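Local coordinates for peroxisomal membrane protein PEX15 (Saccharomyces cerevisiae, PDB 5VXV) that tethers the Pex1/Pex6 AAA-ATPase to the peroxisomal membrane for extraction of the PEX5 receptor, this chain being its alpha-helical, probably cytoplasmic, part, at residues L67-R81 / F97-L109. Residues are numbered along the deposited sequence; the frame is centred on the assembly and turned at random.
Sequences LNIFTLDTPQCIETR and FFRCCIKVIQFNL
Phe-70, in the last turn of helix 60-70, drives its ring as a knob into a hole on helix 91-108 formed by Phe-97, Cys-100, Cys-101 and Val-104. With CG beside the backbone N (chi1 -61°), the ring lies between two aliphatic groups: Cys-100 CB stands 3.4 Å from its centroid, almost on the ring normal, while Ile-69 CG2 covers the opposite face. Cys-100 SG rides over the same face as its CB, a sulfur-aromatic contact. Phe-97 CD1 meets the ring edge at Phe-70 CE1 (3.5 Å), the two planes inclined at 56°. Cut back to alanine, Phe-70 would probably leave a gap beneath Cys-100 CB and Phe-97 without its aromatic neighbour. Phe-97, its CG anti to the backbone N, reaches in turn among Cys-77, Thr-80 and Arg-81 of helix 75-86; Cys-77 SG sits at its edge, and Arg-81 CG lies 3.7 Å from Phe-97 CE2. Toward the more solvent-open side, the partly exposed Leu-67 still touches Val-104 CG1 (3.6 Å) and the Asn-108 amide through its CD2. Looser are the facing backbones, where a water donates to Phe-70 O (2.7 Å) and Cys-101 O (2.8 Å). Segments 75-81 and 97-108 run nearly antiparallel (158°), and three successive helices, 60-70, 75-86 and 91-108, thus pack through aromatic knobs, as in the buried core of an all-alpha domain.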
loop_
_atom_site.group_PDB
_atom_site.type_symbol
_atom_site.label_atom_id
_atom_site.label_comp_id
_atom_site.label_asym_id
_atom_site.label_seq_id
_atom_site.Cartn_x
_atom_site.Cartn_y
_atom_site.Cartn_z
ATOM N N LEU A 67 4.799 11.033 8.440
ATOM C CA LEU A 67 5.644 9.931 8.888
ATOM C C LEU A 67 5.068 9.241 10.117
ATOM O O LEU A 67 5.233 8.027 10.280
ATOM C CB LEU A 67 7.059 10.434 9.181
ATOM C CG LEU A 67 7.909 10.791 7.959
ATOM C CD1 LEU A 67 9.228 11.416 8.386
ATOM C CD2 LEU A 67 8.161 9.564 7.100
ATOM N N ASN A 68 4.388 9.989 10.988
ATOM C CA ASN A 68 3.799 9.377 12.173
ATOM C C ASN A 68 2.704 8.387 11.800
ATOM O O ASN A 68 2.493 7.398 12.512
ATOM C CB ASN A 68 3.245 10.458 13.099
ATOM C CG ASN A 68 3.255 10.038 14.553
ATOM N N ILE A 69 2.006 8.623 10.687
ATOM C CA ILE A 69 0.905 7.744 10.306
ATOM C C ILE A 69 1.403 6.497 9.578
ATOM O O ILE A 69 0.751 5.448 9.639
ATOM C CB ILE A 69 -0.114 8.507 9.440
ATOM C CG1 ILE A 69 -0.627 9.756 10.167
ATOM C CG2 ILE A 69 -1.282 7.603 9.053
ATOM C CD1 ILE A 69 -1.270 9.489 11.521
ATOM N N PHE A 70 2.537 6.576 8.876
ATOM C CA PHE A 70 2.972 5.488 8.003
ATOM C C PHE A 70 4.300 4.862 8.416
ATOM O O PHE A 70 4.828 4.023 7.676
ATOM C CB PHE A 70 3.063 5.978 6.554
ATOM C CG PHE A 70 1.753 6.461 5.996
ATOM C CD1 PHE A 70 0.655 5.615 5.936
ATOM C CD2 PHE A 70 1.621 7.752 5.525
ATOM C CE1 PHE A 70 -0.547 6.052 5.426
ATOM C CE2 PHE A 70 0.419 8.198 5.014
ATOM C CZ PHE A 70 -0.668 7.344 4.962
ATOM N N THR A 71 4.855 5.241 9.565
ATOM C CA THR A 71 6.023 4.569 10.124
ATOM C C THR A 71 5.527 3.434 11.012
ATOM O O THR A 71 4.780 3.669 11.969
ATOM C CB THR A 71 6.899 5.549 10.905
ATOM O OG1 THR A 71 7.377 6.570 10.021
ATOM C CG2 THR A 71 8.098 4.840 11.526
ATOM N N LEU A 72 5.959 2.209 10.701
ATOM C CA LEU A 72 5.218 1.020 11.117
ATOM C C LEU A 72 5.109 0.883 12.630
ATOM O O LEU A 72 4.102 0.362 13.125
ATOM C CB LEU A 72 5.869 -0.230 10.521
ATOM C CG LEU A 72 5.858 -0.323 8.994
ATOM C CD1 LEU A 72 6.585 -1.575 8.531
ATOM C CD2 LEU A 72 4.431 -0.302 8.456
ATOM N N ASP A 73 6.111 1.329 13.383
ATOM C CA ASP A 73 6.152 1.062 14.814
ATOM C C ASP A 73 5.711 2.243 15.672
ATOM O O ASP A 73 5.863 2.187 16.896
ATOM C CB ASP A 73 7.556 0.616 15.228
ATOM C CG ASP A 73 8.631 1.594 14.802
ATOM O OD1 ASP A 73 8.287 2.707 14.353
ATOM O OD2 ASP A 73 9.827 1.249 14.924
ATOM N N THR A 74 5.159 3.309 15.073
ATOM C CA THR A 74 4.633 4.372 15.920
ATOM C C THR A 74 3.261 3.982 16.468
ATOM O O THR A 74 2.535 3.201 15.847
ATOM C CB THR A 74 4.505 5.690 15.157
ATOM O OG1 THR A 74 3.444 5.595 14.197
ATOM C CG2 THR A 74 5.805 6.053 14.453
ATOM N N PRO A 75 2.885 4.511 17.635
ATOM C CA PRO A 75 1.521 4.259 18.127
ATOM C C PRO A 75 0.452 4.696 17.143
ATOM O O PRO A 75 -0.568 4.012 16.995
ATOM C CB PRO A 75 1.466 5.069 19.431
ATOM C CG PRO A 75 2.887 5.195 19.860
ATOM C CD PRO A 75 3.687 5.282 18.599
ATOM N N GLN A 76 0.667 5.818 16.453
ATOM C CA GLN A 76 -0.348 6.339 15.544
ATOM C C GLN A 76 -0.503 5.451 14.313
ATOM O O GLN A 76 -1.619 5.258 13.817
ATOM C CB GLN A 76 0.001 7.772 15.136
ATOM C CG GLN A 76 0.101 8.747 16.307
ATOM C CD GLN A 76 1.517 8.889 16.850
ATOM O OE1 GLN A 76 2.297 7.936 16.855
ATOM N NE2 GLN A 76 1.854 10.089 17.302
ATOM N N CYS A 77 0.602 4.903 13.802
ATOM C CA CYS A 77 0.510 3.995 12.662
ATOM C C CYS A 77 -0.185 2.698 13.057
ATOM O O CYS A 77 -1.035 2.190 12.318
ATOM C CB CYS A 77 1.903 3.711 12.104
ATOM S SG CYS A 77 1.927 2.616 10.664
ATOM N N ILE A 78 0.157 2.156 14.228
ATOM C CA ILE A 78 -0.504 0.949 14.715
ATOM C C ILE A 78 -2.009 1.168 14.803
ATOM O O ILE A 78 -2.801 0.315 14.383
ATOM C CB ILE A 78 0.098 0.533 16.072
ATOM C CG1 ILE A 78 1.539 0.056 15.873
ATOM C CG2 ILE A 78 -0.734 -0.565 16.734
ATOM C CD1 ILE A 78 2.348 -0.032 17.148
ATOM N N GLU A 79 -2.426 2.317 15.341
ATOM C CA GLU A 79 -3.853 2.604 15.459
ATOM C C GLU A 79 -4.491 2.811 14.090
ATOM O O GLU A 79 -5.594 2.312 13.832
ATOM C CB GLU A 79 -4.070 3.833 16.342
ATOM N N THR A 80 -3.821 3.549 13.201
ATOM C CA THR A 80 -4.365 3.759 11.863
ATOM C C THR A 80 -4.498 2.436 11.124
ATOM O O THR A 80 -5.502 2.193 10.444
ATOM C CB THR A 80 -3.477 4.722 11.072
ATOM O OG1 THR A 80 -3.344 5.953 11.788
ATOM C CG2 THR A 80 -4.076 5.006 9.695
ATOM N N ARG A 81 -3.491 1.570 11.252
ATOM C CA ARG A 81 -3.535 0.260 10.614
ATOM C C ARG A 81 -4.742 -0.540 11.090
ATOM O O ARG A 81 -5.434 -1.172 10.283
ATOM C CB ARG A 81 -2.230 -0.490 10.899
ATOM C CG ARG A 81 -1.808 -1.456 9.812
ATOM C CD ARG A 81 -0.298 -1.668 9.788
ATOM N NE ARG A 81 0.205 -2.362 10.973
ATOM C CZ ARG A 81 1.086 -1.869 11.844
ATOM N NH1 ARG A 81 1.595 -0.650 11.698
ATOM N NH2 ARG A 81 1.470 -2.607 12.876
ATOM N N PHE A 97 -2.857 2.340 1.704
ATOM C CA PHE A 97 -2.114 2.468 2.952
ATOM C C PHE A 97 -0.770 1.755 2.867
ATOM O O PHE A 97 0.267 2.314 3.241
ATOM C CB PHE A 97 -2.946 1.921 4.113
ATOM C CG PHE A 97 -2.210 1.897 5.420
ATOM C CD1 PHE A 97 -2.183 3.015 6.239
ATOM C CD2 PHE A 97 -1.535 0.758 5.828
ATOM C CE1 PHE A 97 -1.497 2.993 7.438
ATOM C CE2 PHE A 97 -0.849 0.731 7.027
ATOM C CZ PHE A 97 -0.830 1.851 7.831
ATOM N N PHE A 98 -0.765 0.513 2.375
ATOM C CA PHE A 98 0.495 -0.214 2.250
ATOM C C PHE A 98 1.460 0.522 1.326
ATOM O O PHE A 98 2.661 0.604 1.610
ATOM C CB PHE A 98 0.244 -1.640 1.750
ATOM C CG PHE A 98 -0.339 -2.570 2.790
ATOM C CD1 PHE A 98 0.098 -2.532 4.105
ATOM C CD2 PHE A 98 -1.327 -3.481 2.449
ATOM C CE1 PHE A 98 -0.434 -3.385 5.056
ATOM C CE2 PHE A 98 -1.862 -4.337 3.398
ATOM C CZ PHE A 98 -1.413 -4.286 4.702
ATOM N N ARG A 99 0.957 1.082 0.225
ATOM C CA ARG A 99 1.836 1.822 -0.678
ATOM C C ARG A 99 2.434 3.039 0.019
ATOM O O ARG A 99 3.585 3.410 -0.243
ATOM C CB ARG A 99 1.078 2.238 -1.938
ATOM C CG ARG A 99 0.800 1.087 -2.894
ATOM C CD ARG A 99 0.444 1.585 -4.290
ATOM N NE ARG A 99 -0.849 2.264 -4.324
ATOM C CZ ARG A 99 -2.005 1.685 -4.641
ATOM N NH1 ARG A 99 -2.057 0.398 -4.962
ATOM N NH2 ARG A 99 -3.119 2.400 -4.638
ATOM N N CYS A 100 1.672 3.674 0.914
ATOM C CA CYS A 100 2.201 4.813 1.658
ATOM C C CYS A 100 3.296 4.379 2.628
ATOM O O CYS A 100 4.306 5.075 2.782
ATOM C CB CYS A 100 1.074 5.528 2.402
ATOM S SG CYS A 100 -0.073 6.407 1.316
ATOM N N CYS A 101 3.119 3.232 3.290
ATOM C CA CYS A 101 4.182 2.707 4.144
ATOM C C CYS A 101 5.438 2.423 3.332
ATOM O O CYS A 101 6.557 2.699 3.780
ATOM C CB CYS A 101 3.711 1.437 4.851
ATOM S SG CYS A 101 2.349 1.678 6.014
ATOM N N ILE A 102 5.267 1.875 2.129
ATOM C CA ILE A 102 6.402 1.591 1.257
ATOM C C ILE A 102 7.122 2.880 0.883
ATOM O O ILE A 102 8.355 2.931 0.838
ATOM C CB ILE A 102 5.916 0.823 0.013
ATOM C CG1 ILE A 102 5.458 -0.583 0.410
ATOM C CG2 ILE A 102 7.005 0.752 -1.057
ATOM C CD1 ILE A 102 4.607 -1.274 -0.632
ATOM N N LYS A 103 6.359 3.942 0.616
ATOM C CA LYS A 103 6.967 5.208 0.217
ATOM C C LYS A 103 7.855 5.775 1.316
ATOM O O LYS A 103 8.875 6.411 1.024
ATOM C CB LYS A 103 5.885 6.214 -0.167
ATOM C CG LYS A 103 5.368 6.023 -1.580
ATOM C CD LYS A 103 4.227 6.968 -1.895
ATOM C CE LYS A 103 3.650 6.688 -3.272
ATOM N NZ LYS A 103 2.421 7.484 -3.529
ATOM N N VAL A 104 7.489 5.558 2.580
ATOM C CA VAL A 104 8.327 6.010 3.690
ATOM C C VAL A 104 9.649 5.251 3.694
ATOM O O VAL A 104 10.729 5.846 3.767
ATOM C CB VAL A 104 7.580 5.844 5.028
ATOM C CG1 VAL A 104 8.527 6.045 6.215
ATOM C CG2 VAL A 104 6.418 6.821 5.112
ATOM N N ILE A 105 9.578 3.922 3.622
ATOM C CA ILE A 105 10.789 3.109 3.635
ATOM C C ILE A 105 11.676 3.460 2.450
ATOM O O ILE A 105 12.902 3.555 2.577
ATOM C CB ILE A 105 10.419 1.613 3.638
ATOM C CG1 ILE A 105 9.629 1.260 4.901
ATOM C CG2 ILE A 105 11.673 0.744 3.536
ATOM C CD1 ILE A 105 8.982 -0.114 4.861
ATOM N N GLN A 106 11.068 3.666 1.282
ATOM C CA GLN A 106 11.835 3.812 0.050
ATOM C C GLN A 106 12.570 5.147 -0.009
ATOM O O GLN A 106 13.712 5.207 -0.478
ATOM C CB GLN A 106 10.899 3.656 -1.148
ATOM C CG GLN A 106 11.576 3.750 -2.502
ATOM C CD GLN A 106 10.602 3.525 -3.641
ATOM O OE1 GLN A 106 9.423 3.249 -3.420
ATOM N NE2 GLN A 106 11.089 3.645 -4.869
ATOM N N PHE A 107 11.940 6.229 0.453
ATOM C CA PHE A 107 12.472 7.569 0.238
ATOM C C PHE A 107 12.854 8.315 1.509
ATOM O O PHE A 107 13.772 9.138 1.464
ATOM C CB PHE A 107 11.460 8.425 -0.542
ATOM C CG PHE A 107 11.127 7.880 -1.902
ATOM C CD1 PHE A 107 12.077 7.866 -2.910
ATOM C CD2 PHE A 107 9.863 7.386 -2.174
ATOM C CE1 PHE A 107 11.773 7.366 -4.163
ATOM C CE2 PHE A 107 9.552 6.885 -3.424
ATOM C CZ PHE A 107 10.510 6.875 -4.421
ATOM N N ASN A 108 12.179 8.073 2.633
ATOM C CA ASN A 108 12.490 8.803 3.855
ATOM C C ASN A 108 13.614 8.168 4.661
ATOM O O ASN A 108 14.263 8.868 5.446
ATOM C CB ASN A 108 11.243 8.927 4.734
ATOM C CG ASN A 108 10.267 9.963 4.212
ATOM O OD1 ASN A 108 9.276 9.630 3.565
ATOM N ND2 ASN A 108 10.546 11.233 4.492
ATOM N N LEU A 109 13.865 6.874 4.485
ATOM C CA LEU A 109 14.966 6.205 5.160
ATOM C C LEU A 109 16.209 6.224 4.281
ATOM O O LEU A 109 16.138 5.964 3.077
ATOM C CB LEU A 109 14.592 4.762 5.503
ATOM C CG LEU A 109 13.400 4.573 6.445
ATOM C CD1 LEU A 109 13.173 3.093 6.720
ATOM C CD2 LEU A 109 13.599 5.333 7.750
HETATM O O HOH W 1 6.703 2.408 6.550
#